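Side-chain contacts in anaphase-promoting complex subunit CUT9 (Schizosaccharomyces pombe, PDB 2XPI), which forms part of the anaphase-promoting complex/cyclosome, the E3 ubiquitin ligase that controls passage through mitosis and G1, and binds hcn1 through its tetratricopeptide repeats: residues Val229-Tyr234 and Leu256-Ser261; Leu246-Glu251 and Lys278-Ser283; Ile322-Ile327 and Leu346-Glu351; Lys330-Asp335 and Leu339-Leu344; Ser416-Ile419 and Gln425-Ser428. All blocks are in the same frame, centred on the assembly; numbering follows the deposited sequence.

Contact 1: residues Val229-Tyr234 and Leu256-Ser261; sequences VDAKCY and LKLNYS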
# COMPACT_ATOMS: atom_id res chain seq x y z
N VAL A 229 2.44 27.10 -15.23
CA VAL A 229 3.87 26.82 -15.28
C VAL A 229 4.24 25.73 -16.30
O VAL A 229 5.22 25.86 -17.03
CB VAL A 229 4.43 26.43 -13.89
CG1 VAL A 229 5.89 25.97 -14.01
CG2 VAL A 229 4.31 27.59 -12.93
N ASP A 230 3.44 24.66 -16.34
CA ASP A 230 3.67 23.57 -17.28
C ASP A 230 2.32 22.91 -17.57
O ASP A 230 1.72 22.29 -16.70
CB ASP A 230 4.66 22.54 -16.71
CG ASP A 230 5.12 21.50 -17.75
OD1 ASP A 230 4.25 20.96 -18.48
OD2 ASP A 230 6.34 21.21 -17.83
N ALA A 231 1.87 23.04 -18.81
CA ALA A 231 0.60 22.47 -19.23
C ALA A 231 0.52 20.97 -19.02
O ALA A 231 -0.55 20.40 -19.15
CB ALA A 231 0.34 22.80 -20.69
N LYS A 232 1.64 20.32 -18.71
CA LYS A 232 1.65 18.86 -18.59
C LYS A 232 1.27 18.39 -17.19
O LYS A 232 1.02 17.21 -16.97
CB LYS A 232 2.98 18.25 -19.05
CG LYS A 232 3.31 18.55 -20.51
CD LYS A 232 4.50 17.72 -21.05
CE LYS A 232 5.74 17.80 -20.16
NZ LYS A 232 6.19 19.20 -19.95
N CYS A 233 1.20 19.31 -16.24
CA CYS A 233 0.75 18.96 -14.89
C CYS A 233 -0.76 18.63 -14.81
O CYS A 233 -1.56 19.35 -14.22
CB CYS A 233 1.09 20.06 -13.90
SG CYS A 233 1.02 19.46 -12.27
N TYR A 234 -1.11 17.50 -15.39
CA TYR A 234 -2.47 17.04 -15.37
C TYR A 234 -2.98 16.59 -13.98
O TYR A 234 -4.19 16.51 -13.79
CB TYR A 234 -2.63 15.95 -16.44
CG TYR A 234 -3.95 15.24 -16.45
CD1 TYR A 234 -4.90 15.51 -17.42
CD2 TYR A 234 -4.24 14.27 -15.50
CE1 TYR A 234 -6.11 14.84 -17.44
CE2 TYR A 234 -5.42 13.59 -15.52
CZ TYR A 234 -6.36 13.88 -16.48
OH TYR A 234 -7.56 13.18 -16.45
N LEU A 256 -7.76 27.77 -22.16
CA LEU A 256 -7.55 28.64 -23.30
C LEU A 256 -6.31 29.51 -23.14
O LEU A 256 -5.67 29.87 -24.12
CB LEU A 256 -8.78 29.50 -23.59
CG LEU A 256 -9.61 29.07 -24.81
CD1 LEU A 256 -9.37 27.60 -25.18
CD2 LEU A 256 -11.10 29.34 -24.61
N LYS A 257 -5.94 29.82 -21.90
CA LYS A 257 -4.84 30.74 -21.64
C LYS A 257 -3.53 30.02 -21.29
O LYS A 257 -2.47 30.65 -21.19
CB LYS A 257 -5.23 31.76 -20.57
N LEU A 258 -3.60 28.71 -21.12
CA LEU A 258 -2.42 27.88 -20.87
C LEU A 258 -1.34 28.01 -21.98
O LEU A 258 -1.64 28.31 -23.14
CB LEU A 258 -2.87 26.43 -20.72
CG LEU A 258 -2.75 25.71 -19.38
CD1 LEU A 258 -3.24 26.54 -18.20
CD2 LEU A 258 -3.47 24.34 -19.44
N ASN A 259 -0.08 27.77 -21.62
CA ASN A 259 1.05 27.90 -22.54
C ASN A 259 1.50 26.52 -23.05
O ASN A 259 2.37 25.86 -22.46
CB ASN A 259 2.19 28.63 -21.82
CG ASN A 259 3.50 28.67 -22.62
OD1 ASN A 259 3.54 28.43 -23.83
ND2 ASN A 259 4.58 29.01 -21.92
N TYR A 260 0.92 26.09 -24.15
CA TYR A 260 1.10 24.72 -24.59
C TYR A 260 2.50 24.41 -25.12
O TYR A 260 2.83 23.24 -25.35
CB TYR A 260 -0.01 24.32 -25.57
CG TYR A 260 -1.36 24.21 -24.88
CD1 TYR A 260 -1.64 23.15 -24.02
CD2 TYR A 260 -2.33 25.17 -25.05
CE1 TYR A 260 -2.85 23.05 -23.38
CE2 TYR A 260 -3.54 25.09 -24.41
CZ TYR A 260 -3.80 24.03 -23.57
OH TYR A 260 -5.01 23.95 -22.93
N SER A 261 3.33 25.43 -25.26
CA SER A 261 4.72 25.20 -25.69
C SER A 261 5.50 24.41 -24.63
O SER A 261 6.54 23.84 -24.91
CB SER A 261 5.42 26.52 -26.01
OG SER A 261 4.78 27.16 -27.11
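Asp230 OD1, one residue ahead of the Ala231 that packs on Tyr260, is gripped twice by Lys232. The backbone N of Lys232 comes to its anti lone pair at 2.7 Å, closing an Asx turn, while Lys232 NZ approaches on the syn side and also pairs with OD2 of Asp230 at 2.9 Å. NZ also bonds Thr262 O and Gly195 O. Lysine and carboxylate thus fold over the first turn after the helix, and Ala231 faces the second segment. Its CB does all the touching: it lies 3.9 Å from Tyr260 CD1, 4.1 Å from the carbonyl oxygen of Asn259 and 4.3 Å from Leu258 CD2. Tyr260 has its ring anti to the carbonyl carbon (chi1 -69°), which swings the CD1 flank back to the methyl although its CB starts off away from it. The approach to the ring is oblique, and Tyr260 OH is bonded to Val255 O. Ala231 N and Asn259 O both bond to Thr262 OG1 beside the methyl. The turn linking TPR 4 (helix 216-229) to TPR 5 (helix 234-242) meets the chain leaving helix 248-257 of TPR 5; Phe105 of the second subunit stacks on Tyr234, and helix 268-276 packs on Tyr260.

Contact 2: residues Leu246-Glu251 and Lys278-Ser283; sequences LTADEE and KLNKTS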
# COMPACT_ATOMS: atom_id res chain seq x y z
N LEU A 246 -13.44 25.08 -9.82
CA LEU A 246 -13.68 26.11 -10.84
C LEU A 246 -15.12 26.17 -11.36
O LEU A 246 -15.83 25.16 -11.39
CB LEU A 246 -12.74 25.91 -12.01
CG LEU A 246 -11.25 26.10 -11.73
CD1 LEU A 246 -10.55 26.39 -13.01
CD2 LEU A 246 -11.05 27.24 -10.76
N THR A 247 -15.54 27.35 -11.78
CA THR A 247 -16.81 27.48 -12.49
C THR A 247 -16.59 27.07 -13.94
O THR A 247 -15.47 27.12 -14.44
CB THR A 247 -17.38 28.91 -12.44
OG1 THR A 247 -16.48 29.81 -13.10
CG2 THR A 247 -17.60 29.37 -11.00
N ALA A 248 -17.66 26.66 -14.60
CA ALA A 248 -17.57 26.29 -16.01
C ALA A 248 -16.73 27.29 -16.82
O ALA A 248 -15.88 26.90 -17.63
CB ALA A 248 -18.97 26.16 -16.60
N ASP A 249 -16.98 28.59 -16.61
CA ASP A 249 -16.24 29.65 -17.29
C ASP A 249 -14.76 29.65 -16.93
O ASP A 249 -13.92 29.61 -17.81
CB ASP A 249 -16.85 31.03 -17.00
CG ASP A 249 -18.06 31.33 -17.88
OD1 ASP A 249 -18.27 30.61 -18.89
OD2 ASP A 249 -18.81 32.30 -17.56
N GLU A 250 -14.46 29.68 -15.63
CA GLU A 250 -13.09 29.64 -15.16
C GLU A 250 -12.27 28.52 -15.81
O GLU A 250 -11.11 28.71 -16.15
CB GLU A 250 -13.06 29.45 -13.65
CG GLU A 250 -13.53 30.62 -12.82
CD GLU A 250 -13.61 30.27 -11.34
OE1 GLU A 250 -14.16 29.19 -11.01
OE2 GLU A 250 -13.13 31.06 -10.50
N GLU A 251 -12.88 27.34 -15.97
CA GLU A 251 -12.22 26.18 -16.56
C GLU A 251 -11.84 26.39 -18.02
O GLU A 251 -10.73 26.05 -18.43
CB GLU A 251 -13.09 24.93 -16.43
CG GLU A 251 -12.95 24.20 -15.08
CD GLU A 251 -14.11 23.22 -14.80
OE1 GLU A 251 -14.99 23.06 -15.69
OE2 GLU A 251 -14.14 22.62 -13.68
N LYS A 278 -12.42 17.49 -21.37
CA LYS A 278 -12.73 17.31 -19.94
C LYS A 278 -13.79 18.30 -19.44
O LYS A 278 -14.27 18.18 -18.31
CB LYS A 278 -11.46 17.46 -19.09
CG LYS A 278 -10.44 16.36 -19.30
CD LYS A 278 -11.15 15.02 -19.30
CE LYS A 278 -10.19 13.84 -19.21
NZ LYS A 278 -10.96 12.59 -18.92
N LEU A 279 -14.15 19.24 -20.30
CA LEU A 279 -14.79 20.48 -19.89
C LEU A 279 -16.29 20.51 -20.08
O LEU A 279 -16.89 19.55 -20.56
CB LEU A 279 -14.18 21.63 -20.66
CG LEU A 279 -13.01 22.38 -20.03
CD1 LEU A 279 -12.33 21.58 -18.94
CD2 LEU A 279 -12.06 22.79 -21.13
N ASN A 280 -16.89 21.64 -19.71
CA ASN A 280 -18.32 21.86 -19.88
C ASN A 280 -18.76 21.75 -21.34
O ASN A 280 -18.38 22.56 -22.19
CB ASN A 280 -18.75 23.22 -19.34
CG ASN A 280 -20.25 23.37 -19.32
OD1 ASN A 280 -20.87 23.74 -20.33
ND2 ASN A 280 -20.86 23.07 -18.18
N LYS A 281 -19.60 20.75 -21.60
CA LYS A 281 -20.07 20.44 -22.94
C LYS A 281 -20.91 21.53 -23.61
O LYS A 281 -20.93 21.63 -24.84
CB LYS A 281 -20.87 19.13 -22.92
CG LYS A 281 -20.37 18.09 -23.89
CD LYS A 281 -18.90 17.80 -23.68
CE LYS A 281 -18.63 17.34 -22.27
NZ LYS A 281 -17.22 16.90 -22.09
N THR A 282 -21.61 22.35 -22.82
CA THR A 282 -22.64 23.25 -23.37
C THR A 282 -22.19 24.67 -23.74
O THR A 282 -22.65 25.22 -24.74
CB THR A 282 -23.92 23.33 -22.46
OG1 THR A 282 -23.70 24.22 -21.35
CG2 THR A 282 -24.32 21.94 -21.95
N SER A 283 -21.29 25.25 -22.96
CA SER A 283 -20.99 26.68 -23.07
C SER A 283 -20.16 27.09 -24.29
O SER A 283 -20.31 28.19 -24.81
CB SER A 283 -20.35 27.21 -21.79
OG SER A 283 -19.34 26.33 -21.31
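The two backbones come nearest where the first turn of helix 248-257 passes the loop after helix 268-276, with the CA atoms of Ala248 and Asn280 5.9 Å apart. Ala248 CB rests against the flank of the Asn280 side chain, 4.0 Å from both its CB and its ND2. One turn along, Glu251 CB meets Leu279 CD1 at 4.3 Å, an aliphatic touch that leaves the carboxylate uninvolved. No hydrogen bond crosses between the segments; the polar work goes into shaping each one. Asn280 carries its amide anti to the backbone N (chi1 -172°), which turns OD1 to the residues that follow. Four donors gather on that oxygen: Thr282 OG1 lies on a lone pair at 3.0 Å, Ser283 N is in the carbonyl plane at 3.1 Å, and Thr282 N and Ser283 OG stand above the plane. The ND2 end is taken by Gly439 O, so the amide is fixed at both ends and its rotation largely settled. On the other segment Thr247 OG1 accepts from Glu250 N at 3.2 Å. A capping box of Thr247 and Glu250 starts helix 248-257 of TPR 5; an Asx turn and Asx motif at Asn280 shape the loop after helix 268-276 in TPR 6.

Contact 3: residues Ile322-Ile327 and Leu346-Glu351; sequences IDVLAI and LASLHE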
# COMPACT_ATOMS: atom_id res chain seq x y z
N ILE A 322 -30.38 6.05 -25.92
CA ILE A 322 -29.98 4.81 -26.56
C ILE A 322 -28.60 5.01 -27.13
O ILE A 322 -27.73 4.12 -27.05
CB ILE A 322 -30.91 4.44 -27.73
CG1 ILE A 322 -32.37 4.34 -27.27
CG2 ILE A 322 -30.48 3.14 -28.40
CD1 ILE A 322 -33.35 4.30 -28.43
N ASP A 323 -28.37 6.19 -27.70
CA ASP A 323 -27.06 6.51 -28.22
C ASP A 323 -25.99 6.47 -27.14
O ASP A 323 -24.93 5.85 -27.34
CB ASP A 323 -27.07 7.85 -28.95
CG ASP A 323 -27.90 7.81 -30.21
OD1 ASP A 323 -28.16 6.68 -30.70
OD2 ASP A 323 -28.30 8.88 -30.72
N VAL A 324 -26.26 7.12 -26.00
CA VAL A 324 -25.37 7.07 -24.86
C VAL A 324 -25.03 5.63 -24.47
O VAL A 324 -23.88 5.33 -24.18
CB VAL A 324 -25.96 7.81 -23.61
CG1 VAL A 324 -25.03 7.68 -22.41
CG2 VAL A 324 -26.25 9.27 -23.92
N LEU A 325 -26.01 4.73 -24.47
CA LEU A 325 -25.76 3.33 -24.11
C LEU A 325 -24.95 2.55 -25.16
O LEU A 325 -24.08 1.72 -24.82
CB LEU A 325 -27.07 2.61 -23.80
CG LEU A 325 -27.63 2.91 -22.40
CD1 LEU A 325 -29.06 2.35 -22.22
CD2 LEU A 325 -26.68 2.40 -21.34
N ALA A 326 -25.21 2.79 -26.44
CA ALA A 326 -24.39 2.19 -27.47
C ALA A 326 -22.91 2.49 -27.19
O ALA A 326 -22.07 1.58 -27.19
CB ALA A 326 -24.78 2.69 -28.83
N ILE A 327 -22.59 3.75 -26.93
CA ILE A 327 -21.20 4.17 -26.77
C ILE A 327 -20.63 3.61 -25.49
O ILE A 327 -19.51 3.10 -25.44
CB ILE A 327 -21.09 5.70 -26.69
CG1 ILE A 327 -21.05 6.31 -28.09
CG2 ILE A 327 -19.82 6.13 -25.97
CD1 ILE A 327 -21.13 7.81 -28.04
N LEU A 346 -24.97 4.21 -15.80
CA LEU A 346 -25.98 4.00 -14.78
C LEU A 346 -27.22 4.87 -15.01
O LEU A 346 -28.36 4.37 -15.03
CB LEU A 346 -25.40 4.30 -13.41
CG LEU A 346 -24.79 3.15 -12.62
CD1 LEU A 346 -24.94 1.84 -13.33
CD2 LEU A 346 -23.34 3.43 -12.31
N ALA A 347 -27.00 6.17 -15.17
CA ALA A 347 -28.11 7.10 -15.29
C ALA A 347 -28.95 6.80 -16.53
O ALA A 347 -30.17 6.92 -16.51
CB ALA A 347 -27.61 8.52 -15.28
N SER A 348 -28.30 6.39 -17.62
CA SER A 348 -29.02 6.03 -18.83
C SER A 348 -29.79 4.73 -18.69
O SER A 348 -30.88 4.59 -19.26
CB SER A 348 -28.08 5.94 -20.03
OG SER A 348 -27.55 7.22 -20.33
N LEU A 349 -29.25 3.77 -17.94
CA LEU A 349 -29.99 2.54 -17.65
C LEU A 349 -31.22 2.81 -16.76
O LEU A 349 -32.28 2.21 -16.97
CB LEU A 349 -29.09 1.45 -17.04
CG LEU A 349 -28.02 0.76 -17.91
CD1 LEU A 349 -27.05 -0.08 -17.05
CD2 LEU A 349 -28.61 -0.07 -19.06
N HIS A 350 -31.10 3.70 -15.79
CA HIS A 350 -32.24 4.04 -14.94
C HIS A 350 -33.37 4.66 -15.76
O HIS A 350 -34.56 4.36 -15.55
CB HIS A 350 -31.81 4.98 -13.83
CG HIS A 350 -32.95 5.56 -13.07
ND1 HIS A 350 -33.47 6.81 -13.34
CD2 HIS A 350 -33.68 5.07 -12.03
CE1 HIS A 350 -34.47 7.06 -12.51
NE2 HIS A 350 -34.61 6.02 -11.71
N GLU A 351 -33.00 5.53 -16.69
CA GLU A 351 -33.95 6.18 -17.59
C GLU A 351 -34.75 5.17 -18.41
O GLU A 351 -35.91 5.38 -18.72
CB GLU A 351 -33.20 7.14 -18.51
CG GLU A 351 -33.82 7.29 -19.88
CD GLU A 351 -34.91 8.33 -19.92
OE1 GLU A 351 -35.79 8.25 -20.81
OE2 GLU A 351 -34.90 9.22 -19.04
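Neighbouring tetratricopeptide repeats meet here, helix 321-334 of TPR 7 against helix 342-352 of TPR 8, within the superhelix that such repeats build. The segment axes pass 9.4 Å apart with a signed crossing angle of -135°, so the helices cross well away from antiparallel. Leu325 reaches across to two residues. Its CG lies anti to the carbonyl carbon (chi1 -78°), which sends the branch across to the other helix, where CG sits 3.9 Å from Ser348 CB. Beyond that, the isopropyl end crosses Leu349 at about a right angle, both methyls of Leu325 touching Leu349 CD2, with Leu325 CD2 at 3.9 Å. An alanine in place of Leu325 is likely to open a gap beside Ser348 CB and leave the Leu349 CD2 methyl without its cross-helix partner. On the other flank, Val324 offers CG1, extended opposite its backbone N (chi1 177°), to the serine. Phe316 of helix 305-317 packs on both Val324 and Ser348. The serine hydroxyl makes no hydrogen bond across the contact; it is bonded to Leu344 O of its own helix, while its OG rests against Val324 CG1 at 3.3 Å.

Contact 4: residues Lys330-Asp335 and Leu339-Leu344; sequences KILEID and LDVYPL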
# COMPACT_ATOMS: atom_id res chain seq x y z
N LYS A 330 -19.96 -0.06 -25.29
CA LYS A 330 -18.75 -0.39 -26.04
C LYS A 330 -17.49 -0.10 -25.25
O LYS A 330 -16.51 -0.84 -25.34
CB LYS A 330 -18.71 0.36 -27.38
N ILE A 331 -17.49 1.00 -24.50
CA ILE A 331 -16.36 1.36 -23.64
C ILE A 331 -16.19 0.28 -22.57
O ILE A 331 -15.07 -0.08 -22.22
CB ILE A 331 -16.56 2.74 -22.96
CG1 ILE A 331 -16.65 3.86 -24.01
CG2 ILE A 331 -15.43 3.05 -21.99
CD1 ILE A 331 -16.60 5.25 -23.40
N LEU A 332 -17.30 -0.23 -22.07
CA LEU A 332 -17.27 -1.23 -21.02
C LEU A 332 -16.81 -2.62 -21.47
O LEU A 332 -16.41 -3.43 -20.65
CB LEU A 332 -18.63 -1.33 -20.34
CG LEU A 332 -18.60 -0.84 -18.90
CD1 LEU A 332 -17.22 -0.24 -18.55
CD2 LEU A 332 -19.71 0.15 -18.68
N GLU A 333 -16.87 -2.90 -22.77
CA GLU A 333 -16.31 -4.16 -23.26
C GLU A 333 -14.82 -4.06 -23.57
O GLU A 333 -14.04 -4.91 -23.15
CB GLU A 333 -17.09 -4.70 -24.45
CG GLU A 333 -17.80 -3.64 -25.24
CD GLU A 333 -18.58 -4.21 -26.41
OE1 GLU A 333 -19.82 -4.39 -26.25
OE2 GLU A 333 -17.96 -4.47 -27.47
N ILE A 334 -14.41 -3.01 -24.28
CA ILE A 334 -12.99 -2.85 -24.60
C ILE A 334 -12.13 -2.34 -23.43
O ILE A 334 -10.91 -2.48 -23.48
CB ILE A 334 -12.74 -2.01 -25.90
CG1 ILE A 334 -12.57 -0.52 -25.57
CG2 ILE A 334 -13.84 -2.24 -26.93
CD1 ILE A 334 -12.73 0.37 -26.79
N ASP A 335 -12.75 -1.78 -22.39
CA ASP A 335 -12.03 -1.36 -21.18
C ASP A 335 -12.84 -1.58 -19.91
O ASP A 335 -13.33 -0.63 -19.31
CB ASP A 335 -11.62 0.11 -21.26
CG ASP A 335 -10.64 0.52 -20.15
OD1 ASP A 335 -10.29 -0.34 -19.30
OD2 ASP A 335 -10.23 1.71 -20.13
N LEU A 339 -13.86 3.18 -14.95
CA LEU A 339 -14.86 3.47 -13.93
C LEU A 339 -15.58 4.79 -14.15
O LEU A 339 -16.71 4.98 -13.68
CB LEU A 339 -14.21 3.45 -12.54
CG LEU A 339 -14.60 2.24 -11.69
CD1 LEU A 339 -14.96 1.06 -12.59
CD2 LEU A 339 -13.51 1.88 -10.70
N ASP A 340 -14.95 5.70 -14.88
CA ASP A 340 -15.53 7.00 -15.18
C ASP A 340 -16.77 6.86 -16.05
O ASP A 340 -17.56 7.79 -16.18
CB ASP A 340 -14.53 7.86 -15.94
CG ASP A 340 -13.28 8.17 -15.13
OD1 ASP A 340 -12.23 8.35 -15.78
OD2 ASP A 340 -13.36 8.25 -13.87
N VAL A 341 -16.92 5.71 -16.68
CA VAL A 341 -18.01 5.54 -17.61
C VAL A 341 -19.32 5.31 -16.86
O VAL A 341 -20.40 5.50 -17.42
CB VAL A 341 -17.75 4.38 -18.57
CG1 VAL A 341 -18.10 3.07 -17.90
CG2 VAL A 341 -18.60 4.55 -19.79
N TYR A 342 -19.23 4.92 -15.60
CA TYR A 342 -20.43 4.47 -14.89
C TYR A 342 -21.57 5.48 -14.63
O TYR A 342 -22.73 5.15 -14.84
CB TYR A 342 -20.07 3.66 -13.64
CG TYR A 342 -19.72 2.24 -13.98
CD1 TYR A 342 -20.68 1.37 -14.41
CD2 TYR A 342 -18.41 1.77 -13.89
CE1 TYR A 342 -20.38 0.07 -14.74
CE2 TYR A 342 -18.10 0.47 -14.22
CZ TYR A 342 -19.09 -0.37 -14.64
OH TYR A 342 -18.82 -1.68 -14.98
N PRO A 343 -21.26 6.69 -14.17
CA PRO A 343 -22.40 7.61 -13.96
C PRO A 343 -23.32 7.78 -15.19
O PRO A 343 -24.56 7.72 -15.05
CB PRO A 343 -21.72 8.92 -13.62
CG PRO A 343 -20.44 8.48 -12.90
CD PRO A 343 -20.00 7.23 -13.61
N LEU A 344 -22.72 7.98 -16.36
CA LEU A 344 -23.46 8.12 -17.60
C LEU A 344 -24.21 6.83 -17.94
O LEU A 344 -25.36 6.84 -18.39
CB LEU A 344 -22.50 8.45 -18.75
CG LEU A 344 -22.53 9.82 -19.41
CD1 LEU A 344 -23.83 10.58 -19.10
CD2 LEU A 344 -21.31 10.63 -19.00
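Leu332 reaches Val341 and Tyr342 with the outer half of its side chain. From CB, which points to the other segment, the chain leads to CG, which lies 4.0 Å from Tyr342 OH and 4.1 Å from Val341 CG1. At the fork both methyls come against that same valine branch: CD1 is 3.5 Å from Val341 CG1, and CD2 is 3.4 Å from it. The CD2 methyl goes on to meet Tyr342 CE1 at 4.0 Å, an oblique approach to the ring, with the leucine and tyrosine side chains crossing at about a right angle. This packing joins the last turns of helix 321-334, in TPR 7, to the start of TPR 8, across the short loop between the two helices. Val341 serves both neighbours on that helix because its methyls diverge. CG1 sits between its backbone N and carbonyl carbon (chi1 81°) and goes to Leu332, while CG2 meets Ile331 CG2 at 4.1 Å as the two side chains slide past each other in opposite directions. Val341 CG1 also lies over one face of the Tyr342 ring, offset toward its rim. Further round, the tyrosine packs on Ile361 and Leu365 of helix 355-368, and Ile331 on Leu308 of helix 305-317.

Contact 5: residues Ser416-Ile419 and Gln425-Ser428; sequences SFAI and QAIS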
# COMPACT_ATOMS: atom_id res chain seq x y z
N SER A 416 -34.15 10.93 -3.79
CA SER A 416 -34.72 10.11 -2.73
C SER A 416 -35.52 10.95 -1.77
O SER A 416 -36.64 10.59 -1.37
CB SER A 416 -33.61 9.40 -1.95
OG SER A 416 -32.85 8.56 -2.80
N PHE A 417 -34.96 12.07 -1.35
CA PHE A 417 -35.72 12.96 -0.48
C PHE A 417 -36.95 13.52 -1.20
O PHE A 417 -38.04 13.56 -0.62
CB PHE A 417 -34.85 14.08 0.06
CG PHE A 417 -33.90 13.65 1.12
CD1 PHE A 417 -34.37 13.11 2.31
CD2 PHE A 417 -32.54 13.78 0.94
CE1 PHE A 417 -33.48 12.72 3.31
CE2 PHE A 417 -31.65 13.39 1.93
CZ PHE A 417 -32.13 12.86 3.12
N ALA A 418 -36.77 13.94 -2.46
CA ALA A 418 -37.89 14.55 -3.18
C ALA A 418 -39.04 13.56 -3.22
O ALA A 418 -40.17 13.91 -2.86
CB ALA A 418 -37.49 14.98 -4.57
N ILE A 419 -38.75 12.32 -3.61
CA ILE A 419 -39.79 11.29 -3.68
C ILE A 419 -40.52 11.07 -2.35
O ILE A 419 -41.74 10.89 -2.33
CB ILE A 419 -39.25 9.95 -4.19
CG1 ILE A 419 -39.34 9.88 -5.71
CG2 ILE A 419 -40.03 8.79 -3.62
CD1 ILE A 419 -38.04 9.48 -6.36
N GLN A 425 -34.64 18.77 2.84
CA GLN A 425 -33.46 17.96 2.67
C GLN A 425 -33.17 17.78 1.20
O GLN A 425 -32.00 17.71 0.82
CB GLN A 425 -33.62 16.64 3.37
CG GLN A 425 -34.01 16.85 4.81
CD GLN A 425 -33.55 15.74 5.71
OE1 GLN A 425 -32.37 15.43 5.78
NE2 GLN A 425 -34.50 15.14 6.43
N ALA A 426 -34.21 17.72 0.37
CA ALA A 426 -34.00 17.59 -1.06
C ALA A 426 -33.28 18.83 -1.56
O ALA A 426 -32.28 18.73 -2.29
CB ALA A 426 -35.29 17.42 -1.78
N ILE A 427 -33.78 19.99 -1.14
CA ILE A 427 -33.14 21.28 -1.43
C ILE A 427 -31.68 21.44 -0.91
O ILE A 427 -30.85 22.02 -1.59
CB ILE A 427 -34.05 22.46 -1.00
CG1 ILE A 427 -35.24 22.53 -1.97
CG2 ILE A 427 -33.27 23.80 -0.95
CD1 ILE A 427 -36.53 23.02 -1.34
N SER A 428 -31.36 20.93 0.29
CA SER A 428 -29.96 20.87 0.71
C SER A 428 -29.12 20.08 -0.28
O SER A 428 -28.13 20.59 -0.81
CB SER A 428 -29.82 20.19 2.07
OG SER A 428 -30.39 20.96 3.09
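Phe417 lies flat under Gln425, whose CB stands over the centre of the phenyl ring. That carbon is 3.7 Å from the ring centroid of Phe417 and only 8° off its normal, a well-formed CH-pi contact. Beyond CB the glutamine chain runs extended past the rim, so the amide stacks, tilted by 27°, over and beyond the CE1-CZ edge. Gln425 OE1 comes 3.7 Å from Phe417 CZ, and Gln425 CD lies 3.9 Å from Phe417 CE1. The ring is brought beneath the glutamine by its first torsion, with CG anti to the carbonyl carbon (chi1 -74°). Nearer the backbones the fit passes to small groups: Phe417 CB is 3.8 Å from Ala426 CB, and Ala418 CB is 4.3 Å from that same methyl. The CA atoms of Phe417 and Ala426 are 5.0 Å apart, a close approach that the alanine's short side chain permits. A serine at Phe417 would probably strip the glutamine of the surface it lies on, leaving its amide freer to swing. An aromatic in the first helix beside an alanine in the second matches the TPR consensus. The two helices, 407-420 and 423-435, form the hairpin of TPR 10, with Phe413 edge-to-face on Phe417, Arg393 of helix 389-402 beside it, and Gln450 of helix 442-454 packed on Ala418.

Contacts 1 and 2 share helix 248-257 and interlock along the chain; their centres are 17 Å apart and they meet where Tyr234 OH packs 3.9 Å from Lys278 CE. Contacts 3 and 4 join the same pair of helices, 321-334 and 342-352, at centres 11 Å apart, contact 4 near the turn and contact 3 further along. Contact 5 lies 41 Å from contact 1, centre to centre, on the opposite side of the chain's centre. TPR 1-7 mediate homodimerisation, which takes in contacts 1 and 2, while TPR 8 and TPR 10 bind hcn1; contacts 3 and 4 span TPR 7 and TPR 8, where the two functions meet. The side chain of Leu332 in contact 4 lies about 10 Å from a bound gold(I) cyanide ion.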